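Side-chain contacts in nisin biosynthesis protein NisC (Lactococcus lactis subsp. lactis, PDB 2G0D), which is the zinc-dependent lantibiotic cyclase of nisin biosynthesis, closing thioether rings in the dehydrated precursor peptide: residues K1-I4 / K5-E9; I55-K58 / K59-Y63. All coordinates share one frame; numbering follows the deposited sequence.

Interaction 1: residues K1-I4 / K5-E9; sequences KKNI and KRNVE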
ATOM      1  N   LYS A   1      17.575 -18.173  13.112  1.00 46.54           N
ATOM      2  CA  LYS A   1      17.470 -16.861  13.840  1.00 46.19           C
ATOM      3  C   LYS A   1      16.393 -16.934  14.940  1.00 45.05           C
ATOM      4  O   LYS A   1      15.180 -16.995  14.656  1.00 44.84           O
ATOM      5  CB  LYS A   1      17.243 -15.684  12.869  1.00 46.26           C
ATOM      6  CG  LYS A   1      16.139 -15.902  11.800  1.00 47.51           C
ATOM      7  CD  LYS A   1      16.150 -14.837  10.659  1.00 48.48           C
ATOM      8  CE  LYS A   1      15.435 -13.523  11.031  1.00 50.40           C
ATOM      9  NZ  LYS A   1      16.226 -12.692  12.042  1.00 52.43           N
ATOM     10  N   LYS A   2      16.863 -16.939  16.189  1.00 43.10           N
ATOM     11  CA  LYS A   2      15.999 -17.059  17.377  1.00 41.87           C
ATOM     12  C   LYS A   2      15.477 -15.703  17.861  1.00 40.28           C
ATOM     13  O   LYS A   2      14.683 -15.640  18.813  1.00 39.04           O
ATOM     14  CB  LYS A   2      16.752 -17.748  18.539  1.00 41.78           C
ATOM     15  CG  LYS A   2      17.192 -19.186  18.268  1.00 42.56           C
ATOM     16  CD  LYS A   2      18.245 -19.654  19.269  1.00 42.24           C
ATOM     17  CE  LYS A   2      18.650 -21.109  19.023  1.00 44.24           C
ATOM     18  NZ  LYS A   2      18.022 -22.056  19.981  1.00 45.02           N
ATOM     19  N   ASN A   3      15.941 -14.629  17.222  1.00 38.75           N
ATOM     20  CA  ASN A   3      15.558 -13.286  17.641  1.00 37.82           C
ATOM     21  C   ASN A   3      14.162 -12.788  17.204  1.00 36.73           C
ATOM     22  O   ASN A   3      13.622 -11.884  17.839  1.00 36.27           O
ATOM     23  CB  ASN A   3      16.690 -12.265  17.406  1.00 37.82           C
ATOM     24  CG  ASN A   3      16.693 -11.664  16.017  1.00 39.95           C
ATOM     25  OD1 ASN A   3      16.355 -12.308  15.012  1.00 40.21           O
ATOM     26  ND2 ASN A   3      17.107 -10.398  15.951  1.00 44.22           N
ATOM     27  N   ILE A   4      13.585 -13.364  16.141  1.00 35.48           N
ATOM     28  CA  ILE A   4      12.174 -13.097  15.822  1.00 34.82           C
ATOM     29  C   ILE A   4      11.276 -13.514  16.992  1.00 34.71           C
ATOM     30  O   ILE A   4      10.467 -12.728  17.454  1.00 34.81           O
ATOM     31  CB  ILE A   4      11.717 -13.704  14.456  1.00 34.98           C
ATOM     32  CG1 ILE A   4      12.403 -12.925  13.321  1.00 34.94           C
ATOM     33  CG2 ILE A   4      10.186 -13.661  14.312  1.00 34.10           C
ATOM     34  CD1 ILE A   4      11.854 -13.125  11.952  1.00 39.39           C
ATOM     35  N   LYS A   5      11.458 -14.731  17.501  1.00 34.03           N
ATOM     36  CA  LYS A   5      10.634 -15.218  18.603  1.00 34.02           C
ATOM     37  C   LYS A   5      10.660 -14.263  19.823  1.00 33.68           C
ATOM     38  O   LYS A   5       9.614 -13.853  20.311  1.00 32.91           O
ATOM     39  CB  LYS A   5      11.062 -16.629  19.008  1.00 33.90           C
ATOM     40  CG  LYS A   5      10.066 -17.354  19.879  1.00 34.82           C
ATOM     41  CD  LYS A   5      10.725 -18.558  20.447  1.00 35.95           C
ATOM     42  CE  LYS A   5       9.741 -19.604  20.804  1.00 38.76           C
ATOM     43  NZ  LYS A   5      10.377 -20.598  21.739  1.00 40.52           N
ATOM     44  N   ARG A   6      11.855 -13.918  20.305  1.00 33.30           N
ATOM     45  CA  ARG A   6      11.983 -12.953  21.409  1.00 33.26           C
ATOM     46  C   ARG A   6      11.239 -11.631  21.162  1.00 32.73           C
ATOM     47  O   ARG A   6      10.486 -11.140  22.013  1.00 32.24           O
ATOM     48  CB  ARG A   6      13.447 -12.657  21.673  1.00 33.83           C
ATOM     49  CG  ARG A   6      13.688 -11.828  22.939  1.00 35.31           C
ATOM     50  CD  ARG A   6      15.151 -11.828  23.341  1.00 33.64           C
ATOM     51  NE  ARG A   6      15.950 -11.032  22.409  1.00 37.26           N
ATOM     52  CZ  ARG A   6      16.678 -11.539  21.414  1.00 38.63           C
ATOM     53  NH1 ARG A   6      16.724 -12.862  21.214  1.00 40.55           N
ATOM     54  NH2 ARG A   6      17.360 -10.722  20.620  1.00 35.63           N
ATOM     55  N   ASN A   7      11.465 -11.047  19.999  1.00 32.52           N
ATOM     56  CA  ASN A   7      10.785  -9.809  19.639  1.00 32.86           C
ATOM     57  C   ASN A   7       9.257  -9.913  19.536  1.00 32.34           C
ATOM     58  O   ASN A   7       8.541  -9.014  19.974  1.00 31.93           O
ATOM     59  CB  ASN A   7      11.405  -9.240  18.367  1.00 32.73           C
ATOM     60  CG  ASN A   7      12.706  -8.542  18.660  1.00 34.63           C
ATOM     61  OD1 ASN A   7      12.696  -7.387  19.086  1.00 36.10           O
ATOM     62  ND2 ASN A   7      13.833  -9.259  18.522  1.00 33.35           N
ATOM     63  N   VAL A   8       8.770 -11.014  18.973  1.00 32.01           N
ATOM     64  CA  VAL A   8       7.343 -11.215  18.853  1.00 32.07           C
ATOM     65  C   VAL A   8       6.726 -11.268  20.262  1.00 32.93           C
ATOM     66  O   VAL A   8       5.704 -10.625  20.532  1.00 32.37           O
ATOM     67  CB  VAL A   8       7.031 -12.470  18.050  1.00 31.97           C
ATOM     68  CG1 VAL A   8       5.538 -12.808  18.131  1.00 31.58           C
ATOM     69  CG2 VAL A   8       7.456 -12.272  16.590  1.00 31.74           C
ATOM     70  N   GLU A   9       7.387 -12.006  21.151  1.00 32.97           N
ATOM     71  CA  GLU A   9       6.936 -12.168  22.529  1.00 34.74           C
ATOM     72  C   GLU A   9       6.758 -10.842  23.246  1.00 33.97           C
ATOM     73  O   GLU A   9       5.763 -10.644  23.928  1.00 34.18           O
ATOM     74  CB  GLU A   9       7.874 -13.104  23.300  1.00 34.05           C
ATOM     75  CG  GLU A   9       7.592 -14.585  22.994  1.00 36.79           C
ATOM     76  CD  GLU A   9       8.686 -15.538  23.479  1.00 37.53           C
ATOM     77  OE1 GLU A   9       9.692 -15.073  24.066  1.00 42.59           O
ATOM     78  OE2 GLU A   9       8.537 -16.768  23.266  1.00 42.40           O
TER
HETATM   79  O   HOH W   1      12.767 -16.738  16.181  1.00 36.54           O

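Interaction 2: residues I55-K58 / K59-Y63; sequences IYQK and KIDNY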
ATOM      1  N   ILE A  55      -0.320 -20.680  20.602  1.00 43.16           N
ATOM      2  CA  ILE A  55      -0.336 -19.492  21.452  1.00 42.16           C
ATOM      3  C   ILE A  55      -0.617 -18.246  20.601  1.00 41.42           C
ATOM      4  O   ILE A  55      -1.406 -17.385  20.992  1.00 41.66           O
ATOM      5  CB  ILE A  55       1.008 -19.329  22.187  1.00 42.03           C
ATOM      6  CG1 ILE A  55       1.299 -20.564  23.039  1.00 43.37           C
ATOM      7  CG2 ILE A  55       1.024 -18.047  23.045  1.00 42.74           C
ATOM      8  CD1 ILE A  55       2.782 -20.752  23.384  1.00 44.58           C
ATOM      9  N   TYR A  56       0.004 -18.168  19.426  1.00 39.91           N
ATOM     10  CA  TYR A  56      -0.190 -17.023  18.531  1.00 38.65           C
ATOM     11  C   TYR A  56      -1.639 -16.905  18.026  1.00 37.99           C
ATOM     12  O   TYR A  56      -2.231 -15.819  18.063  1.00 37.21           O
ATOM     13  CB  TYR A  56       0.789 -17.082  17.354  1.00 37.69           C
ATOM     14  CG  TYR A  56       2.253 -16.973  17.728  1.00 37.16           C
ATOM     15  CD1 TYR A  56       2.661 -16.484  18.977  1.00 35.40           C
ATOM     16  CD2 TYR A  56       3.235 -17.343  16.818  1.00 36.25           C
ATOM     17  CE1 TYR A  56       4.000 -16.379  19.293  1.00 35.21           C
ATOM     18  CE2 TYR A  56       4.567 -17.248  17.128  1.00 35.91           C
ATOM     19  CZ  TYR A  56       4.946 -16.761  18.356  1.00 36.18           C
ATOM     20  OH  TYR A  56       6.276 -16.674  18.630  1.00 36.50           O
ATOM     21  N   GLN A  57      -2.203 -18.023  17.573  1.00 37.48           N
ATOM     22  CA  GLN A  57      -3.616 -18.066  17.169  1.00 37.74           C
ATOM     23  C   GLN A  57      -4.579 -17.660  18.309  1.00 37.55           C
ATOM     24  O   GLN A  57      -5.629 -17.042  18.066  1.00 37.87           O
ATOM     25  CB  GLN A  57      -3.981 -19.452  16.608  1.00 37.59           C
ATOM     26  CG  GLN A  57      -5.362 -19.507  15.913  1.00 38.78           C
ATOM     27  CD  GLN A  57      -5.541 -18.412  14.844  1.00 38.44           C
ATOM     28  OE1 GLN A  57      -4.721 -18.281  13.929  1.00 38.11           O
ATOM     29  NE2 GLN A  57      -6.615 -17.626  14.965  1.00 35.39           N
ATOM     30  N   LYS A  58      -4.219 -18.006  19.542  1.00 36.75           N
ATOM     31  CA  LYS A  58      -5.006 -17.612  20.712  1.00 36.63           C
ATOM     32  C   LYS A  58      -5.004 -16.087  20.873  1.00 35.82           C
ATOM     33  O   LYS A  58      -6.056 -15.476  21.067  1.00 35.55           O
ATOM     34  CB  LYS A  58      -4.463 -18.313  21.969  1.00 36.84           C
ATOM     35  CG  LYS A  58      -5.262 -18.107  23.239  1.00 39.28           C
ATOM     36  CD  LYS A  58      -6.458 -19.073  23.316  1.00 43.45           C
ATOM     37  CE  LYS A  58      -7.796 -18.360  23.184  1.00 43.87           C
ATOM     38  NZ  LYS A  58      -8.187 -17.805  24.522  1.00 43.79           N
ATOM     39  N   LYS A  59      -3.816 -15.483  20.781  1.00 34.91           N
ATOM     40  CA  LYS A  59      -3.675 -14.029  20.801  1.00 34.05           C
ATOM     41  C   LYS A  59      -4.454 -13.375  19.676  1.00 33.52           C
ATOM     42  O   LYS A  59      -5.147 -12.384  19.884  1.00 33.63           O
ATOM     43  CB  LYS A  59      -2.199 -13.611  20.744  1.00 33.93           C
ATOM     44  CG  LYS A  59      -1.316 -14.243  21.814  1.00 34.35           C
ATOM     45  CD  LYS A  59      -1.722 -13.863  23.240  1.00 35.78           C
ATOM     46  CE  LYS A  59      -0.916 -14.667  24.247  1.00 37.89           C
ATOM     47  NZ  LYS A  59      -1.103 -14.178  25.641  1.00 39.74           N
ATOM     48  N   ILE A  60      -4.335 -13.927  18.478  1.00 33.92           N
ATOM     49  CA  ILE A  60      -5.060 -13.406  17.331  1.00 33.64           C
ATOM     50  C   ILE A  60      -6.549 -13.345  17.675  1.00 34.34           C
ATOM     51  O   ILE A  60      -7.179 -12.278  17.561  1.00 34.32           O
ATOM     52  CB  ILE A  60      -4.754 -14.230  16.051  1.00 33.74           C
ATOM     53  CG1 ILE A  60      -3.342 -13.887  15.547  1.00 32.30           C
ATOM     54  CG2 ILE A  60      -5.780 -13.949  14.930  1.00 32.41           C
ATOM     55  CD1 ILE A  60      -2.652 -15.021  14.814  1.00 31.37           C
ATOM     56  N   ASP A  61      -7.084 -14.469  18.161  1.00 34.54           N
ATOM     57  CA  ASP A  61      -8.503 -14.553  18.490  1.00 35.10           C
ATOM     58  C   ASP A  61      -8.866 -13.609  19.631  1.00 34.91           C
ATOM     59  O   ASP A  61      -9.919 -12.981  19.596  1.00 34.89           O
ATOM     60  CB  ASP A  61      -8.922 -15.996  18.757  1.00 35.41           C
ATOM     61  CG  ASP A  61      -8.948 -16.843  17.478  1.00 37.50           C
ATOM     62  OD1 ASP A  61      -9.301 -16.312  16.405  1.00 38.29           O
ATOM     63  OD2 ASP A  61      -8.627 -18.048  17.548  1.00 38.99           O
ATOM     64  N   ASN A  62      -7.966 -13.470  20.605  1.00 34.40           N
ATOM     65  CA  ASN A  62      -8.104 -12.458  21.638  1.00 34.67           C
ATOM     66  C   ASN A  62      -8.240 -11.070  21.029  1.00 34.37           C
ATOM     67  O   ASN A  62      -9.157 -10.318  21.369  1.00 33.89           O
ATOM     68  CB  ASN A  62      -6.898 -12.486  22.591  1.00 35.18           C
ATOM     69  CG  ASN A  62      -6.940 -13.654  23.550  1.00 37.49           C
ATOM     70  OD1 ASN A  62      -7.976 -14.319  23.683  1.00 39.01           O
ATOM     71  ND2 ASN A  62      -5.811 -13.924  24.224  1.00 37.67           N
ATOM     72  N   TYR A  63      -7.309 -10.731  20.132  1.00 33.83           N
ATOM     73  CA  TYR A  63      -7.268  -9.400  19.555  1.00 33.41           C
ATOM     74  C   TYR A  63      -8.479  -9.178  18.641  1.00 33.78           C
ATOM     75  O   TYR A  63      -8.990  -8.063  18.557  1.00 33.36           O
ATOM     76  CB  TYR A  63      -5.945  -9.170  18.801  1.00 33.29           C
ATOM     77  CG  TYR A  63      -4.690  -9.304  19.646  1.00 33.08           C
ATOM     78  CD1 TYR A  63      -4.727  -9.143  21.041  1.00 33.66           C
ATOM     79  CD2 TYR A  63      -3.459  -9.566  19.048  1.00 33.05           C
ATOM     80  CE1 TYR A  63      -3.573  -9.252  21.818  1.00 33.75           C
ATOM     81  CE2 TYR A  63      -2.301  -9.663  19.802  1.00 33.83           C
ATOM     82  CZ  TYR A  63      -2.361  -9.511  21.192  1.00 34.48           C
ATOM     83  OH  TYR A  63      -1.211  -9.624  21.939  1.00 31.97           O
TER

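Interaction 1: residues K1-I4 / K5-E9
Asn7 grips the carbonyl oxygen of Asn3 twice. Its side-chain amide donates through ND2 to Asn3 O at 2.7 Å, with an N-H...O angle of 170°, and its backbone Asn7 N reaches the same Asn3 O at 3.2 Å. The two donors arrive from opposite faces of the carbonyl plane, each tilted out of it, and so share the oxygen from two sides. Asn3 O lies almost in the amide plane of Asn7, so the bond fixes the rotation of that amide about its last torsion; with CG beside the backbone N (chi1 -78°), the side chain of Asn7 folds back along the helix toward the earlier carbonyl.

One residue on, Val8 N bonds to Ile4 O at 2.9 Å, the ordinary i to i+4 helical bond. On the same ridge the CG2 methyls of Ile4 and Val8 meet at 3.8 Å, the two branched side chains crossing at a slant. Arg6 bends at chi3 (71°), which turns its guanidinium back alongside Asn3, where Arg6 NH2 lies 3.6 Å from Asn3 CB in van der Waals contact.

Farther out, Lys1 curls round so that its NZ donates to Asn3 OD1 at 3.0 Å, in the plane of that carbonyl; the same ammonium also bonds Ser357 OG. A water accepts from Lys5 N and donates to Lys1 O, giving the first-turn amide of Lys5 a partner. Ile4 and Asn7 pack on Leu361 of helix 357-362 and on helix 376-387, whereas Val8 meets Met43 and Leu44 of helix 37-45. The whole is the N-terminal part of an amphipathic helix in the alpha-toroid of a LanC-type cyclase, its apolar ridge turned to neighbouring helices from both ends of the chain.

Interaction 2: residues I55-K58 / K59-Y63
Ile55 and Lys59 run alongside each other, one turn apart on an amphipathic helix of the LanC alpha-toroid. Ile55 CG2 approaches Lys59 CE at 4.1 Å, so the isoleucine flanks the aliphatic part of a chain whose NZ goes on to a salt bridge with Asp16. Tyr56 O accepts from Ile60 N at 2.9 Å; the CD1 methyl of Ile60 also rests 3.4 Å from Tyr56 O, while its side chain faces Ile41 and Leu44 of helix 37-45.

Gln57 leaves the backbone with CG anti to N (chi1 -169°) and then bends at chi2, which carries its amide forward over the next turn. There it crosses Asp61, the amide and carboxylate planes standing 56° apart. The bond from Gln57 NE2 to Asp61 OD2 is straight (177°) but long and weak at 3.3 Å; the stronger polar partner of Asp61 is the hydroxyl of Tyr102, which bonds OD1.

Lys58, folded by its bent outer torsions, passes across Asn62, and Lys58 NZ comes to 3.6 Å from Asn62 OD1, a near approach and not an assigned hydrogen bond.

Interaction 1 comes first along the chain, on helix 3-20, and interaction 2 follows on helix 53-74; helix 37-45 lies between them in sequence. Their centres are about 17 Å apart and lie on the same side of the chain's centre, about 26 and 25 Å from it. The two nevertheless touch: Tyr56 OH packs 4.0 Å from both Val8 CG1 and Lys5 CG. Further along helix 3-20, Asp16 forms a salt bridge with Lys59 and a hydrogen bond with Tyr63, while Tyr56, Lys59 and Tyr63 pack on Ile12, joining the two helices by polar and apolar contacts. Val8 and Ile60 both pack on Leu44, making helix 37-45 a shared neighbour at the periphery of the toroid.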